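Local atomic coordinates of putative agmatine deiminase (Streptococcus mutans, PDB entry 2EWO), a protein that probably hydrolyses agmatine to N-carbamoylputrescine and ammonia, as expected of an agmatine deiminase of the peptidyl-arginine deiminase-like family. Residues C275-P280 with A306-F311. Residues are numbered along the deposited sequence; the frame is centred on the assembly and turned at random.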
ATOM      1  N   CYS A 275      -1.207 -30.797  30.732  1.00 28.74           N
ATOM      2  CA  CYS A 275      -2.309 -30.269  31.520  1.00 27.62           C
ATOM      3  C   CYS A 275      -2.983 -29.135  30.767  1.00 26.97           C
ATOM      4  O   CYS A 275      -2.445 -28.616  29.784  1.00 26.95           O
ATOM      5  CB  CYS A 275      -1.804 -29.741  32.858  1.00 55.00           C
ATOM      6  SG  CYS A 275      -0.832 -28.232  32.708  1.00 55.58           S
ATOM      7  N   VAL A 276      -4.166 -28.763  31.243  1.00 47.21           N
ATOM      8  CA  VAL A 276      -4.941 -27.677  30.662  1.00 47.02           C
ATOM      9  C   VAL A 276      -5.103 -26.586  31.717  1.00 46.97           C
ATOM     10  O   VAL A 276      -5.072 -26.868  32.915  1.00 47.20           O
ATOM     11  CB  VAL A 276      -6.355 -28.154  30.205  1.00 23.47           C
ATOM     12  CG1 VAL A 276      -6.242 -29.033  28.965  1.00 23.31           C
ATOM     13  CG2 VAL A 276      -7.047 -28.914  31.328  1.00 22.84           C
ATOM     14  N   THR A 277      -5.268 -25.342  31.280  1.00 10.00           N
ATOM     15  CA  THR A 277      -5.444 -24.247  32.226  1.00 10.00           C
ATOM     16  C   THR A 277      -6.634 -24.548  33.142  1.00 10.00           C
ATOM     17  O   THR A 277      -7.482 -25.381  32.819  1.00 10.00           O
ATOM     18  CB  THR A 277      -5.685 -22.907  31.489  1.00 12.13           C
ATOM     19  OG1 THR A 277      -6.704 -23.078  30.498  1.00 11.30           O
ATOM     20  CG2 THR A 277      -4.410 -22.428  30.828  1.00 10.26           C
ATOM     21  N   LYS A 278      -6.676 -23.889  34.296  1.00 34.25           N
ATOM     22  CA  LYS A 278      -7.766 -24.077  35.250  1.00 36.29           C
ATOM     23  C   LYS A 278      -8.641 -22.824  35.157  1.00 37.02           C
ATOM     24  O   LYS A 278      -9.741 -22.766  35.708  1.00 36.99           O
ATOM     25  CB  LYS A 278      -7.205 -24.247  36.673  1.00 59.33           C
ATOM     26  CG  LYS A 278      -8.159 -24.887  37.708  1.00 60.00           C
ATOM     27  CD  LYS A 278      -8.284 -26.420  37.576  1.00 60.00           C
ATOM     28  CE  LYS A 278      -9.268 -26.851  36.479  1.00 60.00           C
ATOM     29  NZ  LYS A 278     -10.689 -26.473  36.756  1.00 59.55           N
ATOM     30  N   GLU A 279      -8.127 -21.827  34.442  1.00 33.05           N
ATOM     31  CA  GLU A 279      -8.816 -20.558  34.220  1.00 33.82           C
ATOM     32  C   GLU A 279      -8.577 -20.080  32.793  1.00 34.60           C
ATOM     33  O   GLU A 279      -7.447 -19.765  32.410  1.00 34.69           O
ATOM     34  CB  GLU A 279      -8.318 -19.492  35.189  1.00 60.00           C
ATOM     35  CG  GLU A 279      -8.994 -19.522  36.542  1.00 60.00           C
ATOM     36  CD  GLU A 279     -10.489 -19.264  36.452  1.00 60.00           C
ATOM     37  OE1 GLU A 279     -10.877 -18.232  35.854  1.00 60.00           O
ATOM     38  OE2 GLU A 279     -11.268 -20.086  36.987  1.00 60.00           O
ATOM     39  N   PRO A 280      -9.648 -20.014  31.987  1.00 32.24           N
ATOM     40  CA  PRO A 280      -9.549 -19.568  30.592  1.00 32.24           C
ATOM     41  C   PRO A 280      -9.136 -18.093  30.470  1.00 32.24           C
ATOM     42  O   PRO A 280      -9.504 -17.261  31.304  1.00 32.24           O
ATOM     43  CB  PRO A 280     -10.957 -19.817  30.062  1.00 44.52           C
ATOM     44  CG  PRO A 280     -11.812 -19.531  31.283  1.00 44.52           C
ATOM     45  CD  PRO A 280     -11.052 -20.256  32.371  1.00 44.32           C
ATOM     46  N   ALA A 306      -6.476 -21.546  25.298  1.00 45.07           N
ATOM     47  CA  ALA A 306      -5.143 -21.424  25.906  1.00 43.74           C
ATOM     48  C   ALA A 306      -4.656 -22.849  26.204  1.00 43.66           C
ATOM     49  O   ALA A 306      -4.855 -23.364  27.304  1.00 44.93           O
ATOM     50  CB  ALA A 306      -5.208 -20.596  27.190  1.00 22.77           C
ATOM     51  N   SER A 307      -4.025 -23.478  25.212  1.00 10.00           N
ATOM     52  CA  SER A 307      -3.529 -24.850  25.329  1.00 10.00           C
ATOM     53  C   SER A 307      -1.999 -24.905  25.458  1.00 10.00           C
ATOM     54  O   SER A 307      -1.283 -24.194  24.754  1.00 10.00           O
ATOM     55  CB  SER A 307      -3.993 -25.650  24.102  1.00 10.00           C
ATOM     56  OG  SER A 307      -3.622 -27.011  24.169  1.00 10.00           O
ATOM     57  N   TYR A 308      -1.507 -25.751  26.363  1.00 15.35           N
ATOM     58  CA  TYR A 308      -0.065 -25.894  26.579  1.00 14.57           C
ATOM     59  C   TYR A 308       0.548 -26.813  25.514  1.00 13.65           C
ATOM     60  O   TYR A 308       1.768 -26.903  25.376  1.00 12.15           O
ATOM     61  CB  TYR A 308       0.220 -26.462  27.984  1.00 10.00           C
ATOM     62  CG  TYR A 308      -0.187 -25.557  29.134  1.00 10.00           C
ATOM     63  CD1 TYR A 308       0.505 -24.373  29.395  1.00 10.00           C
ATOM     64  CD2 TYR A 308      -1.294 -25.865  29.935  1.00 10.00           C
ATOM     65  CE1 TYR A 308       0.103 -23.512  30.424  1.00 10.00           C
ATOM     66  CE2 TYR A 308      -1.708 -25.012  30.966  1.00 10.00           C
ATOM     67  CZ  TYR A 308      -1.005 -23.835  31.204  1.00 10.00           C
ATOM     68  OH  TYR A 308      -1.419 -22.977  32.203  1.00 10.00           O
ATOM     69  N   LEU A 309      -0.312 -27.487  24.759  1.00 10.00           N
ATOM     70  CA  LEU A 309       0.137 -28.392  23.719  1.00 10.00           C
ATOM     71  C   LEU A 309       0.684 -27.576  22.547  1.00 10.00           C
ATOM     72  O   LEU A 309       1.311 -28.114  21.627  1.00 10.00           O
ATOM     73  CB  LEU A 309      -1.028 -29.273  23.273  1.00 10.36           C
ATOM     74  CG  LEU A 309      -0.699 -30.685  22.777  1.00 10.39           C
ATOM     75  CD1 LEU A 309      -0.054 -30.628  21.401  1.00 10.00           C
ATOM     76  CD2 LEU A 309       0.214 -31.380  23.785  1.00 10.00           C
ATOM     77  N   ASN A 310       0.448 -26.268  22.592  1.00 10.00           N
ATOM     78  CA  ASN A 310       0.914 -25.346  21.556  1.00 10.08           C
ATOM     79  C   ASN A 310       2.356 -24.936  21.825  1.00 10.00           C
ATOM     80  O   ASN A 310       2.642 -23.775  22.103  1.00 10.00           O
ATOM     81  CB  ASN A 310       0.016 -24.096  21.524  1.00 60.00           C
ATOM     82  CG  ASN A 310      -1.162 -24.242  20.578  1.00 60.00           C
ATOM     83  OD1 ASN A 310      -1.047 -23.967  19.376  1.00 60.00           O
ATOM     84  ND2 ASN A 310      -2.297 -24.690  21.110  1.00 60.00           N
ATOM     85  N   PHE A 311       3.260 -25.902  21.752  1.00 15.62           N
ATOM     86  CA  PHE A 311       4.672 -25.621  21.984  1.00 16.25           C
ATOM     87  C   PHE A 311       5.501 -25.962  20.732  1.00 16.13           C
ATOM     88  O   PHE A 311       5.129 -26.830  19.923  1.00 15.85           O
ATOM     89  CB  PHE A 311       5.176 -26.389  23.240  1.00 11.26           C
ATOM     90  CG  PHE A 311       4.920 -27.878  23.194  1.00 10.00           C
ATOM     91  CD1 PHE A 311       5.815 -28.731  22.559  1.00 10.00           C
ATOM     92  CD2 PHE A 311       3.741 -28.413  23.710  1.00 10.00           C
ATOM     93  CE1 PHE A 311       5.541 -30.084  22.429  1.00 10.00           C
ATOM     94  CE2 PHE A 311       3.459 -29.768  23.581  1.00 10.00           C
ATOM     95  CZ  PHE A 311       4.360 -30.602  22.937  1.00 10.00           C
TER
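A buried loop-to-loop junction beside helix 328-338 brings Cys-275, Val-276 and Thr-277 against Tyr-308, which stands in a type I beta turn running from Ser-307 to Asn-310. Tyr-308 CG stands anti to its own carbonyl carbon and beside the backbone N (chi1 -65°), and the ring it carries lies against the backbone of 275-277. Cys-275 O lies in the ring plane, at the CD2 edge, 3.0 Å from Tyr-308 CD2.

The thiol comes obliquely onto the same ring: Cys-275 SG is 4.4 Å from the Tyr-308 centroid and 43° off the ring normal, a sulfur-aromatic contact with CD2 and CE2 the ring atoms nearest the sulfur. Toward the hydroxyl end of the ring, the methyl of Thr-277 crosses the tyrosine side chain at a slant, its CG2 lying 3.7 Å from Tyr-308 CZ and 3.3 Å from Tyr-308 OH. The same methyl carbon, Thr-277 CG2, also approaches Ala-306, 3.7 Å from its O and 4.2 Å from its CB.

The phenol oxygen is hydrogen-bonded to Asp-328 OD1, which ties the hydroxyl to the start of helix 328-338, while Tyr-323 meets the ring with planes at about 40°. Leu-330, Ala-331 and Gln-334 of helix 328-338 touch Cys-275, and Asp-325 accepts bonds from the backbone N of both Lys-278 and Glu-279. The geometry is that of a tyrosine from a type I turn packed against a second loop and helix 328-338, its ring edge on a backbone carbonyl and a Cys sulfur-aromatic contact beside it, within the deiminase-family fold.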